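Local atomic coordinates of Rab GDP-dissociation inhibitor (PDB entry 2BCG), a protein that inhibits GDP release from the Rab GTPase SEC4, is essential for yeast secretion, and extracts GDP-bound YPT7 from vacuolar membranes. Residues A[10-15]-A[285-290]; A[36-41]-A[258-263]; A[85-90]-A[415-420]; A[309-314]-A[394-399]. All coordinates share one frame; numbering follows the deposited sequence.

Interaction 1: A[10-15]-A[285-290]; sequences TDYDVI and GTFKAP
Ala289 and Ile15 form the apolar centre of this contact. The methyl CB of Ala289 lies 3.7 Å from CG1 of Ile15. CG1 stands anti to the carbonyl carbon of Ile15, beside the backbone N (chi1 -68°), and the branch runs on to CD1, which reaches CB of Phe287 at 4.2 Å. Beyond this, Tyr12 and Phe287 lie side by side and point the same way. Their rings approach obliquely, with CE2 of Tyr12 4.0 Å from CD2 of Phe287. The Tyr12 hydroxyl itself bonds to Asp9 O.

Further out, the backbones meet in a single beta bridge between Asp11 and Lys288. Lys288 N donates to Thr10 O (2.8 Å), and the bond is nearly straight at 170°. Lys288 O accepts from Tyr12 N at the same length. The proline ring follows: CD of Pro290 is 3.3 Å from both Tyr12 O and Asp13 O, so this edge of the ring packs on two carbonyl oxygens.

At the polar edge Asp11 runs alongside Lys288. OD1 of Asp11 comes 3.9 Å from CB of Lys288, but the extended lysine leads its NZ away. With OD1 of Asp11 and NZ of Lys288 6.0 Å apart, the opposite charges probably attract only weakly.

Lys36, just before strand 37-40, bonds to Asp11 O through NZ and to Asp13 OD1 through its backbone N. Leu38 packs on both Tyr12 and Phe287. The contact thus joins the lead-in to strand 14-17 of the parallel sheet to strand 285-288, an edge of the small antiparallel sheet that also holds strand 276-282.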
loop_
_atom_site.group_PDB
_atom_site.type_symbol
_atom_site.label_atom_id
_atom_site.label_comp_id
_atom_site.label_asym_id
_atom_site.label_seq_id
_atom_site.Cartn_x
_atom_site.Cartn_y
_atom_site.Cartn_z
ATOM N N THR A 10 6.535 18.873 21.928
ATOM C CA THR A 10 6.590 17.784 22.869
ATOM C C THR A 10 5.270 16.995 22.837
ATOM O O THR A 10 5.302 15.769 22.967
ATOM C CB THR A 10 6.919 18.325 24.313
ATOM O OG1 THR A 10 8.303 18.700 24.378
ATOM C CG2 THR A 10 6.634 17.275 25.386
ATOM N N ASP A 11 4.138 17.692 22.638
ATOM C CA ASP A 11 2.809 17.119 22.967
ATOM C C ASP A 11 1.986 16.814 21.735
ATOM O O ASP A 11 1.908 17.641 20.836
ATOM C CB ASP A 11 1.982 18.094 23.825
ATOM C CG ASP A 11 2.616 18.384 25.157
ATOM O OD1 ASP A 11 3.338 17.527 25.688
ATOM O OD2 ASP A 11 2.372 19.500 25.657
ATOM N N TYR A 12 1.347 15.636 21.730
ATOM C CA TYR A 12 0.503 15.178 20.610
ATOM C C TYR A 12 -0.806 14.596 21.145
ATOM O O TYR A 12 -0.902 14.226 22.311
ATOM C CB TYR A 12 1.246 14.116 19.741
ATOM C CG TYR A 12 2.509 14.692 19.148
ATOM C CD1 TYR A 12 2.510 15.278 17.885
ATOM C CD2 TYR A 12 3.686 14.762 19.919
ATOM C CE1 TYR A 12 3.652 15.906 17.367
ATOM C CE2 TYR A 12 4.836 15.391 19.417
ATOM C CZ TYR A 12 4.821 15.944 18.157
ATOM O OH TYR A 12 5.983 16.563 17.699
ATOM N N ASP A 13 -1.825 14.514 20.283
ATOM C CA ASP A 13 -3.029 13.745 20.658
ATOM C C ASP A 13 -2.795 12.226 20.660
ATOM O O ASP A 13 -3.387 11.500 21.466
ATOM C CB ASP A 13 -4.202 14.015 19.714
ATOM C CG ASP A 13 -4.786 15.401 19.867
ATOM O OD1 ASP A 13 -4.913 16.103 18.854
ATOM O OD2 ASP A 13 -5.155 15.793 21.007
ATOM N N VAL A 14 -1.976 11.740 19.712
ATOM C CA VAL A 14 -1.759 10.321 19.564
ATOM C C VAL A 14 -0.329 10.119 19.056
ATOM O O VAL A 14 0.143 10.880 18.175
ATOM C CB VAL A 14 -2.723 9.742 18.483
ATOM C CG1 VAL A 14 -2.479 8.243 18.254
ATOM C CG2 VAL A 14 -4.222 10.033 18.829
ATOM N N ILE A 15 0.351 9.138 19.626
ATOM C CA ILE A 15 1.613 8.614 19.068
ATOM C C ILE A 15 1.341 7.248 18.428
ATOM O O ILE A 15 0.651 6.419 18.993
ATOM C CB ILE A 15 2.704 8.542 20.154
ATOM C CG1 ILE A 15 3.065 9.977 20.557
ATOM C CG2 ILE A 15 3.941 7.767 19.657
ATOM C CD1 ILE A 15 3.965 10.061 21.806
ATOM N N GLY A 285 14.420 13.435 21.237
ATOM C CA GLY A 285 13.741 14.032 22.379
ATOM C C GLY A 285 12.649 13.149 22.949
ATOM O O GLY A 285 12.476 12.001 22.539
ATOM N N THR A 286 11.912 13.709 23.894
ATOM C CA THR A 286 10.838 13.002 24.555
ATOM C C THR A 286 9.508 13.607 24.074
ATOM O O THR A 286 9.324 14.827 24.062
ATOM C CB THR A 286 11.018 13.068 26.076
ATOM O OG1 THR A 286 12.219 12.347 26.412
ATOM C CG2 THR A 286 9.823 12.445 26.778
ATOM N N PHE A 287 8.608 12.722 23.648
ATOM C CA PHE A 287 7.325 13.105 23.060
ATOM C C PHE A 287 6.203 12.482 23.872
ATOM O O PHE A 287 6.320 11.335 24.297
ATOM C CB PHE A 287 7.259 12.656 21.598
ATOM C CG PHE A 287 8.426 13.161 20.790
ATOM C CD1 PHE A 287 9.414 12.299 20.324
ATOM C CD2 PHE A 287 8.593 14.525 20.596
ATOM C CE1 PHE A 287 10.541 12.795 19.619
ATOM C CE2 PHE A 287 9.707 15.025 19.898
ATOM C CZ PHE A 287 10.681 14.158 19.419
ATOM N N LYS A 288 5.139 13.261 24.103
ATOM C CA LYS A 288 4.040 12.825 24.982
ATOM C C LYS A 288 2.693 12.823 24.274
ATOM O O LYS A 288 2.423 13.681 23.454
ATOM C CB LYS A 288 3.978 13.718 26.227
ATOM C CG LYS A 288 5.243 13.601 27.090
ATOM C CD LYS A 288 5.136 14.495 28.286
ATOM C CE LYS A 288 6.266 14.234 29.265
ATOM N NZ LYS A 288 6.245 15.246 30.378
ATOM N N ALA A 289 1.836 11.866 24.642
ATOM C CA ALA A 289 0.457 11.839 24.146
ATOM C C ALA A 289 -0.366 10.995 25.124
ATOM O O ALA A 289 0.190 10.145 25.816
ATOM C CB ALA A 289 0.398 11.236 22.764
ATOM N N PRO A 290 -1.686 11.225 25.183
ATOM C CA PRO A 290 -2.536 10.389 26.064
ATOM C C PRO A 290 -2.729 8.933 25.642
ATOM O O PRO A 290 -3.132 8.092 26.470
ATOM C CB PRO A 290 -3.896 11.097 26.035
ATOM C CG PRO A 290 -3.829 12.140 25.024
ATOM C CD PRO A 290 -2.433 12.325 24.553
#

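Interaction 2: A[36-41]-A[258-263]; sequences KVLHID and TYMLDT
His39 lies beside Tyr259, both side chains pointing the same way. Its CB sits over one face of the Tyr259 ring, 3.6 Å from the ring centre, in a CH-pi contact. CG is anti to the backbone N of His39 (chi1 -158°) and lies 3.3 Å from CE1 of Tyr259. ND1 reaches Tyr259 OH at 2.7 Å, a hydrogen bond in which either group could donate. NE2 at the far end bonds to Gly18 O. The Tyr259 hydroxyl also bonds to Ser27 of helix 21-32. An alanine at Tyr259 would probably leave ND1 of His39 with little more than a weak bond to Ser27, and open a gap where the ring lies against CB of His39.

The backbones pair in parallel. His39 N bonds to Thr258 O (2.7 Å), and Met260 N to His39 O (2.9 Å). On the other face of the sheet, CD1 of Leu38 touches CG2 of Thr258 at 3.7 Å. A water links Val37 O to Thr258 OG1.

Another protein chain packs on residues 258-261, which belong to a region that binds YPT1. Parallel strands 258-260, 37-40 and 14-17 in this order, with helix 21-32 against His39, are typical of a Rossmann-like fold.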
loop_
_atom_site.group_PDB
_atom_site.type_symbol
_atom_site.label_atom_id
_atom_site.label_comp_id
_atom_site.label_asym_id
_atom_site.label_seq_id
_atom_site.Cartn_x
_atom_site.Cartn_y
_atom_site.Cartn_z
ATOM N N LYS A 36 -3.760 15.574 16.408
ATOM C CA LYS A 36 -2.332 15.892 16.190
ATOM C C LYS A 36 -1.525 14.616 16.431
ATOM O O LYS A 36 -1.426 14.143 17.563
ATOM C CB LYS A 36 -1.910 16.983 17.201
ATOM C CG LYS A 36 -0.467 17.469 17.088
ATOM C CD LYS A 36 -0.184 18.467 18.199
ATOM C CE LYS A 36 1.204 19.057 18.054
ATOM N NZ LYS A 36 1.569 19.873 19.250
ATOM N N VAL A 37 -0.978 14.038 15.356
ATOM C CA VAL A 37 -0.400 12.677 15.391
ATOM C C VAL A 37 1.113 12.706 15.159
ATOM O O VAL A 37 1.581 13.429 14.279
ATOM C CB VAL A 37 -1.042 11.774 14.286
ATOM C CG1 VAL A 37 -0.378 10.398 14.243
ATOM C CG2 VAL A 37 -2.542 11.605 14.587
ATOM N N LEU A 38 1.845 11.945 15.979
ATOM C CA LEU A 38 3.282 11.727 15.767
ATOM C C LEU A 38 3.458 10.257 15.443
ATOM O O LEU A 38 3.026 9.419 16.228
ATOM C CB LEU A 38 4.106 12.044 17.022
ATOM C CG LEU A 38 5.611 11.732 16.873
ATOM C CD1 LEU A 38 6.237 12.530 15.752
ATOM C CD2 LEU A 38 6.309 12.048 18.188
ATOM N N HIS A 39 4.046 9.955 14.279
ATOM C CA HIS A 39 4.172 8.571 13.780
ATOM C C HIS A 39 5.663 8.227 13.649
ATOM O O HIS A 39 6.384 8.878 12.886
ATOM C CB HIS A 39 3.436 8.410 12.447
ATOM C CG HIS A 39 3.061 6.995 12.127
ATOM N ND1 HIS A 39 2.033 6.659 11.262
ATOM C CD2 HIS A 39 3.574 5.827 12.575
ATOM C CE1 HIS A 39 1.950 5.343 11.180
ATOM N NE2 HIS A 39 2.877 4.812 11.963
ATOM N N ILE A 40 6.120 7.246 14.424
ATOM C CA ILE A 40 7.542 6.908 14.482
ATOM C C ILE A 40 7.751 5.477 14.056
ATOM O O ILE A 40 6.917 4.613 14.358
ATOM C CB ILE A 40 8.081 7.079 15.922
ATOM C CG1 ILE A 40 7.756 8.472 16.473
ATOM C CG2 ILE A 40 9.608 6.727 16.046
ATOM C CD1 ILE A 40 8.016 8.588 18.006
ATOM N N ASP A 41 8.862 5.231 13.348
ATOM C CA ASP A 41 9.303 3.854 13.071
ATOM C C ASP A 41 10.791 3.705 13.418
ATOM O O ASP A 41 11.600 4.565 13.079
ATOM C CB ASP A 41 9.040 3.496 11.590
ATOM C CG ASP A 41 8.898 1.984 11.344
ATOM O OD1 ASP A 41 7.985 1.581 10.572
ATOM O OD2 ASP A 41 9.717 1.208 11.893
ATOM N N THR A 258 3.125 14.078 11.844
ATOM C CA THR A 258 4.584 14.223 11.838
ATOM C C THR A 258 5.221 12.837 11.841
ATOM O O THR A 258 4.805 11.966 12.613
ATOM C CB THR A 258 5.028 14.995 13.101
ATOM O OG1 THR A 258 4.422 16.287 13.085
ATOM C CG2 THR A 258 6.556 15.199 13.162
ATOM N N TYR A 259 6.183 12.638 10.936
ATOM C CA TYR A 259 6.829 11.326 10.709
ATOM C C TYR A 259 8.318 11.313 11.059
ATOM O O TYR A 259 9.059 12.225 10.698
ATOM C CB TYR A 259 6.603 10.852 9.244
ATOM C CG TYR A 259 5.236 10.208 9.135
ATOM C CD1 TYR A 259 5.109 8.834 9.203
ATOM C CD2 TYR A 259 4.072 10.996 9.083
ATOM C CE1 TYR A 259 3.857 8.217 9.161
ATOM C CE2 TYR A 259 2.796 10.394 9.074
ATOM C CZ TYR A 259 2.699 9.005 9.145
ATOM O OH TYR A 259 1.485 8.368 9.188
ATOM N N MET A 260 8.730 10.237 11.725
ATOM C CA MET A 260 10.155 9.987 12.029
ATOM C C MET A 260 10.462 8.540 11.694
ATOM O O MET A 260 9.754 7.652 12.151
ATOM C CB MET A 260 10.472 10.256 13.506
ATOM C CG MET A 260 10.336 11.683 13.896
ATOM S SD MET A 260 10.358 11.855 15.676
ATOM C CE MET A 260 10.129 13.639 15.829
ATOM N N LEU A 261 11.477 8.305 10.869
ATOM C CA LEU A 261 11.964 6.943 10.602
ATOM C C LEU A 261 13.354 6.743 11.225
ATOM O O LEU A 261 13.986 7.707 11.714
ATOM C CB LEU A 261 12.033 6.685 9.104
ATOM C CG LEU A 261 10.723 6.714 8.287
ATOM C CD1 LEU A 261 11.127 6.537 6.836
ATOM C CD2 LEU A 261 9.708 5.665 8.731
ATOM N N ASP A 262 13.832 5.494 11.203
ATOM C CA ASP A 262 15.172 5.171 11.753
ATOM C C ASP A 262 15.343 5.784 13.145
ATOM O O ASP A 262 16.422 6.276 13.497
ATOM C CB ASP A 262 16.276 5.696 10.806
ATOM C CG ASP A 262 17.669 5.120 11.092
ATOM O OD1 ASP A 262 18.648 5.795 10.710
ATOM O OD2 ASP A 262 17.803 4.021 11.661
ATOM N N THR A 263 14.277 5.699 13.947
ATOM C CA THR A 263 14.219 6.333 15.241
ATOM C C THR A 263 13.788 5.284 16.269
ATOM O O THR A 263 12.604 5.076 16.496
ATOM C CB THR A 263 13.264 7.560 15.209
ATOM O OG1 THR A 263 13.768 8.524 14.284
ATOM C CG2 THR A 263 13.126 8.221 16.569
HETATM O O HOH W 1 1.815 16.207 14.032
#

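Interaction 3: A[85-90]-A[415-420]; sequences DLIPKF and RSYDAS
Lys89 pushes its ammonium group among three oxygens of the 415-420 loop. NZ of Lys89 donates to Ser420 O at 2.8 Å and to Asp418 O at 2.9 Å. It meets the second of these from above the carbonyl plane. It also forms a salt bridge with OD2 of Asp418, at 3.0 Å. The lysine bends at chi2 (-81°), which turns its CD out of line, and the rest of the chain is extended. With two carbonyls and a carboxylate around it, the ammonium is likely to keep its charge although the residue is buried.

The loop's own bonds fix the carboxylate. Asp418 OD2 accepts from Ser420 N, which makes an Asx turn. Its syn lone pair takes Ser420 OG at 2.7 Å. A water gives its hydrogens to both Pro88 O and Ser420 O, so a second polar link runs beside the lysine.

Apolar contact is smaller. CD1 of Ile87 touches CB of Tyr417 at 3.9 Å, and the two side chains cross at about a right angle. The Tyr417 hydroxyl bonds to Thr22 N of helix 21-32.

Both segments are loops. Residues 85-90 connect strands 84-85 and 91-92. Residues 415-420 lead from strand 411-413, at the edge of the parallel sheet, to helix 424-438. Strands 303-317 and 362-369 of the mixed sheet lie against Pro88 and Ala419, and Pro88 and Phe90 also touch strand 345-351.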
loop_
_atom_site.group_PDB
_atom_site.type_symbol
_atom_site.label_atom_id
_atom_site.label_comp_id
_atom_site.label_asym_id
_atom_site.label_seq_id
_atom_site.Cartn_x
_atom_site.Cartn_y
_atom_site.Cartn_z
ATOM N N ASP A 85 6.609 -8.114 -1.968
ATOM C CA ASP A 85 5.833 -8.212 -0.724
ATOM C C ASP A 85 6.468 -9.243 0.207
ATOM O O ASP A 85 6.801 -10.378 -0.194
ATOM C CB ASP A 85 4.400 -8.664 -1.018
ATOM C CG ASP A 85 3.637 -7.697 -1.892
ATOM O OD1 ASP A 85 3.962 -6.486 -1.931
ATOM O OD2 ASP A 85 2.682 -8.178 -2.548
ATOM N N LEU A 86 6.591 -8.875 1.478
ATOM C CA LEU A 86 6.993 -9.861 2.474
ATOM C C LEU A 86 5.803 -10.730 2.907
ATOM O O LEU A 86 5.981 -11.877 3.311
ATOM C CB LEU A 86 7.576 -9.134 3.680
ATOM C CG LEU A 86 8.892 -8.341 3.428
ATOM C CD1 LEU A 86 9.289 -7.559 4.664
ATOM C CD2 LEU A 86 10.022 -9.270 3.090
ATOM N N ILE A 87 4.596 -10.143 2.827
ATOM C CA ILE A 87 3.368 -10.815 3.246
ATOM C C ILE A 87 2.294 -10.679 2.151
ATOM O O ILE A 87 1.842 -9.565 1.879
ATOM C CB ILE A 87 2.829 -10.267 4.602
ATOM C CG1 ILE A 87 3.884 -10.475 5.683
ATOM C CG2 ILE A 87 1.464 -10.947 4.923
ATOM C CD1 ILE A 87 3.439 -10.009 7.069
ATOM N N PRO A 88 1.902 -11.800 1.519
ATOM C CA PRO A 88 1.012 -11.662 0.377
ATOM C C PRO A 88 -0.430 -11.306 0.781
ATOM O O PRO A 88 -1.007 -11.914 1.680
ATOM C CB PRO A 88 1.108 -13.045 -0.292
ATOM C CG PRO A 88 1.370 -13.977 0.852
ATOM C CD PRO A 88 2.241 -13.214 1.800
ATOM N N LYS A 89 -1.003 -10.333 0.100
ATOM C CA LYS A 89 -2.436 -10.025 0.281
ATOM C C LYS A 89 -2.951 -9.443 -1.015
ATOM O O LYS A 89 -2.213 -8.657 -1.668
ATOM C CB LYS A 89 -2.674 -8.949 1.356
ATOM C CG LYS A 89 -2.133 -9.274 2.711
ATOM C CD LYS A 89 -3.096 -10.210 3.445
ATOM C CE LYS A 89 -2.527 -10.603 4.772
ATOM N NZ LYS A 89 -3.506 -11.494 5.480
ATOM N N PHE A 90 -4.182 -9.829 -1.390
ATOM C CA PHE A 90 -4.969 -9.108 -2.374
ATOM C C PHE A 90 -6.030 -8.207 -1.725
ATOM O O PHE A 90 -6.325 -8.333 -0.532
ATOM C CB PHE A 90 -5.637 -10.098 -3.310
ATOM C CG PHE A 90 -4.647 -10.869 -4.175
ATOM C CD1 PHE A 90 -4.617 -12.272 -4.174
ATOM C CD2 PHE A 90 -3.753 -10.193 -4.999
ATOM C CE1 PHE A 90 -3.709 -12.968 -5.003
ATOM C CE2 PHE A 90 -2.837 -10.892 -5.802
ATOM C CZ PHE A 90 -2.833 -12.284 -5.813
ATOM N N ARG A 415 -3.060 -6.501 15.419
ATOM C CA ARG A 415 -2.750 -7.909 15.240
ATOM C C ARG A 415 -1.681 -8.123 14.140
ATOM O O ARG A 415 -1.633 -7.391 13.143
ATOM C CB ARG A 415 -4.026 -8.663 14.850
ATOM C CG ARG A 415 -5.205 -8.578 15.877
ATOM C CD ARG A 415 -6.456 -9.205 15.274
ATOM N NE ARG A 415 -6.224 -10.646 15.178
ATOM C CZ ARG A 415 -6.435 -11.518 16.159
ATOM N NH1 ARG A 415 -6.953 -11.116 17.328
ATOM N NH2 ARG A 415 -6.149 -12.804 15.962
ATOM N N SER A 416 -0.825 -9.124 14.317
ATOM C CA SER A 416 0.096 -9.486 13.216
ATOM C C SER A 416 -0.698 -9.807 11.958
ATOM O O SER A 416 -1.844 -10.276 12.037
ATOM C CB SER A 416 0.948 -10.706 13.559
ATOM O OG SER A 416 1.663 -10.535 14.747
ATOM N N TYR A 417 -0.115 -9.559 10.782
ATOM C CA TYR A 417 -0.861 -9.863 9.533
ATOM C C TYR A 417 -0.986 -11.368 9.360
ATOM O O TYR A 417 0.002 -12.093 9.495
ATOM C CB TYR A 417 -0.157 -9.215 8.334
ATOM C CG TYR A 417 -0.084 -7.714 8.534
ATOM C CD1 TYR A 417 -1.247 -6.938 8.432
ATOM C CD2 TYR A 417 1.107 -7.082 8.898
ATOM C CE1 TYR A 417 -1.248 -5.583 8.693
ATOM C CE2 TYR A 417 1.139 -5.689 9.131
ATOM C CZ TYR A 417 -0.052 -4.948 9.022
ATOM O OH TYR A 417 -0.066 -3.590 9.289
ATOM N N ASP A 418 -2.218 -11.801 9.110
ATOM C CA ASP A 418 -2.554 -13.215 9.242
ATOM C C ASP A 418 -2.391 -13.971 7.916
ATOM O O ASP A 418 -1.871 -13.422 6.936
ATOM C CB ASP A 418 -3.962 -13.369 9.863
ATOM C CG ASP A 418 -5.092 -12.885 8.958
ATOM O OD1 ASP A 418 -6.220 -12.614 9.477
ATOM O OD2 ASP A 418 -4.902 -12.809 7.730
ATOM N N ALA A 419 -2.793 -15.244 7.903
ATOM C CA ALA A 419 -2.594 -16.111 6.737
ATOM C C ALA A 419 -3.659 -15.948 5.662
ATOM O O ALA A 419 -3.562 -16.569 4.598
ATOM C CB ALA A 419 -2.573 -17.554 7.196
ATOM N N SER A 420 -4.673 -15.127 5.912
ATOM C CA SER A 420 -5.760 -14.957 4.937
ATOM C C SER A 420 -5.182 -14.313 3.691
ATOM O O SER A 420 -4.156 -13.604 3.746
ATOM C CB SER A 420 -6.942 -14.168 5.494
ATOM O OG SER A 420 -6.603 -12.816 5.658
HETATM O O HOH W 2 -1.423 -13.985 3.230
HETATM O O HOH W 3 -3.836 -9.402 8.147
#

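Interaction 4: A[309-314]-A[394-399]; sequences RVIRAI and MGIAEL
Met394 folds over Ala313 and Ile311 through two successive bends. Chi2 of -75° swings SD round to 3.6 Å from the Ala313 CB. Chi3 of -74° then turns CE toward the Ile311 side chain, whose CD1 is 3.9 Å away. On the same face of the sheet, CG1 of Ile311 meets CG1 of Ile396 at 4.0 Å. Arg309 bends back so that its NH1 lies 3.6 Å from CG2 of Ile396. An alanine at Met394 would probably leave Ala313 CB and Ile311 CD1 without their sulfur and methyl neighbours and open a gap at this end of the face.

The other face carries Val310, Arg312, Ala397 and Leu399. CG2 of Val310 packs on CG of Leu399 at 3.8 Å. Arg312 extends from CG to NE, and one face of its guanidinium lies over CG1 of Val310. Its NH1 comes 3.6 Å from CB of Ala397. NH2 bonds to Tyr417 O, and weakly to Asp418 O.

The two strands run antiparallel. Val310 and Ala397 form one hydrogen-bonded pair, Arg312 and Gly395 the next. Arg312 N to Gly395 O is 2.8 Å and almost straight at 178°. Strand 391-402 thus closes this edge of the mixed sheet against strand 303-317. The chemistry implies two unlike faces. One is apolar around Met394, Ala313 and Ile311, where helix 375-378 partly covers it, and turns charged and more open toward Arg309 and Glu398. The other uses a buried arginine to reach loop carbonyls.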
loop_
_atom_site.group_PDB
_atom_site.type_symbol
_atom_site.label_atom_id
_atom_site.label_comp_id
_atom_site.label_asym_id
_atom_site.label_seq_id
_atom_site.Cartn_x
_atom_site.Cartn_y
_atom_site.Cartn_z
ATOM N N ARG A 309 1.870 -20.405 13.362
ATOM C CA ARG A 309 3.032 -19.904 12.663
ATOM C C ARG A 309 2.724 -20.056 11.180
ATOM O O ARG A 309 2.185 -21.082 10.748
ATOM C CB ARG A 309 4.276 -20.751 12.949
ATOM C CG ARG A 309 4.867 -20.571 14.340
ATOM C CD ARG A 309 6.264 -21.191 14.410
ATOM N NE ARG A 309 6.296 -22.601 13.990
ATOM C CZ ARG A 309 7.344 -23.206 13.416
ATOM N NH1 ARG A 309 8.447 -22.521 13.135
ATOM N NH2 ARG A 309 7.277 -24.498 13.109
ATOM N N VAL A 310 3.086 -19.034 10.417
ATOM C CA VAL A 310 2.822 -19.041 8.984
ATOM C C VAL A 310 4.136 -19.139 8.244
ATOM O O VAL A 310 5.046 -18.344 8.481
ATOM C CB VAL A 310 2.104 -17.730 8.562
ATOM C CG1 VAL A 310 1.702 -17.784 7.083
ATOM C CG2 VAL A 310 0.861 -17.489 9.411
ATOM N N ILE A 311 4.235 -20.101 7.321
ATOM C CA ILE A 311 5.429 -20.149 6.466
ATOM C C ILE A 311 5.093 -19.384 5.190
ATOM O O ILE A 311 3.968 -19.551 4.637
ATOM C CB ILE A 311 5.917 -21.586 6.159
ATOM C CG1 ILE A 311 7.171 -21.564 5.284
ATOM C CG2 ILE A 311 4.800 -22.441 5.584
ATOM C CD1 ILE A 311 7.932 -22.889 5.238
ATOM N N ARG A 312 6.037 -18.538 4.760
ATOM C CA ARG A 312 5.872 -17.771 3.528
ATOM C C ARG A 312 7.118 -17.969 2.676
ATOM O O ARG A 312 8.261 -17.693 3.123
ATOM C CB ARG A 312 5.632 -16.286 3.821
ATOM C CG ARG A 312 4.320 -16.065 4.609
ATOM C CD ARG A 312 4.102 -14.649 5.039
ATOM N NE ARG A 312 2.763 -14.439 5.612
ATOM C CZ ARG A 312 2.507 -13.955 6.838
ATOM N NH1 ARG A 312 3.482 -13.598 7.651
ATOM N NH2 ARG A 312 1.244 -13.765 7.220
ATOM N N ALA A 313 6.888 -18.530 1.490
ATOM C CA ALA A 313 7.992 -18.871 0.595
ATOM C C ALA A 313 7.831 -17.969 -0.612
ATOM O O ALA A 313 6.906 -18.136 -1.384
ATOM C CB ALA A 313 7.917 -20.332 0.145
ATOM N N ILE A 314 8.763 -17.046 -0.774
ATOM C CA ILE A 314 8.767 -16.125 -1.885
ATOM C C ILE A 314 9.611 -16.743 -2.994
ATOM O O ILE A 314 10.822 -16.969 -2.830
ATOM C CB ILE A 314 9.348 -14.752 -1.453
ATOM C CG1 ILE A 314 8.534 -14.139 -0.297
ATOM C CG2 ILE A 314 9.511 -13.807 -2.658
ATOM C CD1 ILE A 314 9.290 -12.995 0.384
ATOM N N MET A 394 12.719 -18.098 2.071
ATOM C CA MET A 394 11.781 -18.732 2.976
ATOM C C MET A 394 11.813 -18.040 4.321
ATOM O O MET A 394 12.890 -17.797 4.878
ATOM C CB MET A 394 12.175 -20.190 3.254
ATOM C CG MET A 394 12.631 -21.050 2.076
ATOM S SD MET A 394 11.163 -21.455 1.181
ATOM C CE MET A 394 10.422 -22.672 2.239
ATOM N N GLY A 395 10.625 -17.767 4.839
ATOM C CA GLY A 395 10.486 -17.120 6.148
ATOM C C GLY A 395 9.339 -17.763 6.896
ATOM O O GLY A 395 8.384 -18.294 6.288
ATOM N N ILE A 396 9.433 -17.722 8.222
ATOM C CA ILE A 396 8.347 -18.201 9.088
ATOM C C ILE A 396 8.027 -17.087 10.083
ATOM O O ILE A 396 8.936 -16.499 10.666
ATOM C CB ILE A 396 8.739 -19.511 9.810
ATOM C CG1 ILE A 396 8.982 -20.600 8.739
ATOM C CG2 ILE A 396 7.668 -19.884 10.826
ATOM C CD1 ILE A 396 9.503 -21.932 9.321
ATOM N N ALA A 397 6.748 -16.771 10.233
ATOM C CA ALA A 397 6.308 -15.729 11.156
ATOM C C ALA A 397 5.339 -16.310 12.198
ATOM O O ALA A 397 4.411 -17.040 11.842
ATOM C CB ALA A 397 5.642 -14.587 10.387
ATOM N N GLU A 398 5.564 -15.985 13.475
ATOM C CA GLU A 398 4.595 -16.331 14.505
ATOM C C GLU A 398 3.572 -15.207 14.558
ATOM O O GLU A 398 3.949 -14.048 14.485
ATOM C CB GLU A 398 5.283 -16.502 15.871
ATOM C CG GLU A 398 4.340 -17.108 16.891
ATOM C CD GLU A 398 5.026 -17.637 18.140
ATOM O OE1 GLU A 398 4.327 -18.244 18.977
ATOM O OE2 GLU A 398 6.245 -17.438 18.299
ATOM N N LEU A 399 2.289 -15.549 14.625
ATOM C CA LEU A 399 1.217 -14.553 14.691
ATOM C C LEU A 399 0.929 -14.117 16.128
ATOM O O LEU A 399 0.731 -14.963 17.014
ATOM C CB LEU A 399 -0.063 -15.081 14.059
ATOM C CG LEU A 399 0.084 -15.564 12.621
ATOM C CD1 LEU A 399 -1.319 -15.968 12.188
ATOM C CD2 LEU A 399 0.681 -14.452 11.738
HETATM O O HOH W 4 6.156 -15.933 7.278
#

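How the interactions relate
Interactions 1 and 2 touch, with centres 11 Å apart, and share the parallel sheet through neighbouring strands 14-17 and 37-40. Interactions 3 and 4 also touch, 10 Å between centres, and lie at the mixed sheet, where strand 303-317 meets the 415-420 loop. The two groups stand well apart: the centres of interactions 1 and 4 are 35 Å from each other. Along the chain, interaction 2 falls between the two segments of interaction 1, and interaction 4 between those of interaction 3. Interaction 3 crosses both 1 and 2. The chain passes from the parallel sheet to the mixed sheet, back for strands 258-260 and 292-294, and again for strand 411-413, so distant sequence builds each part.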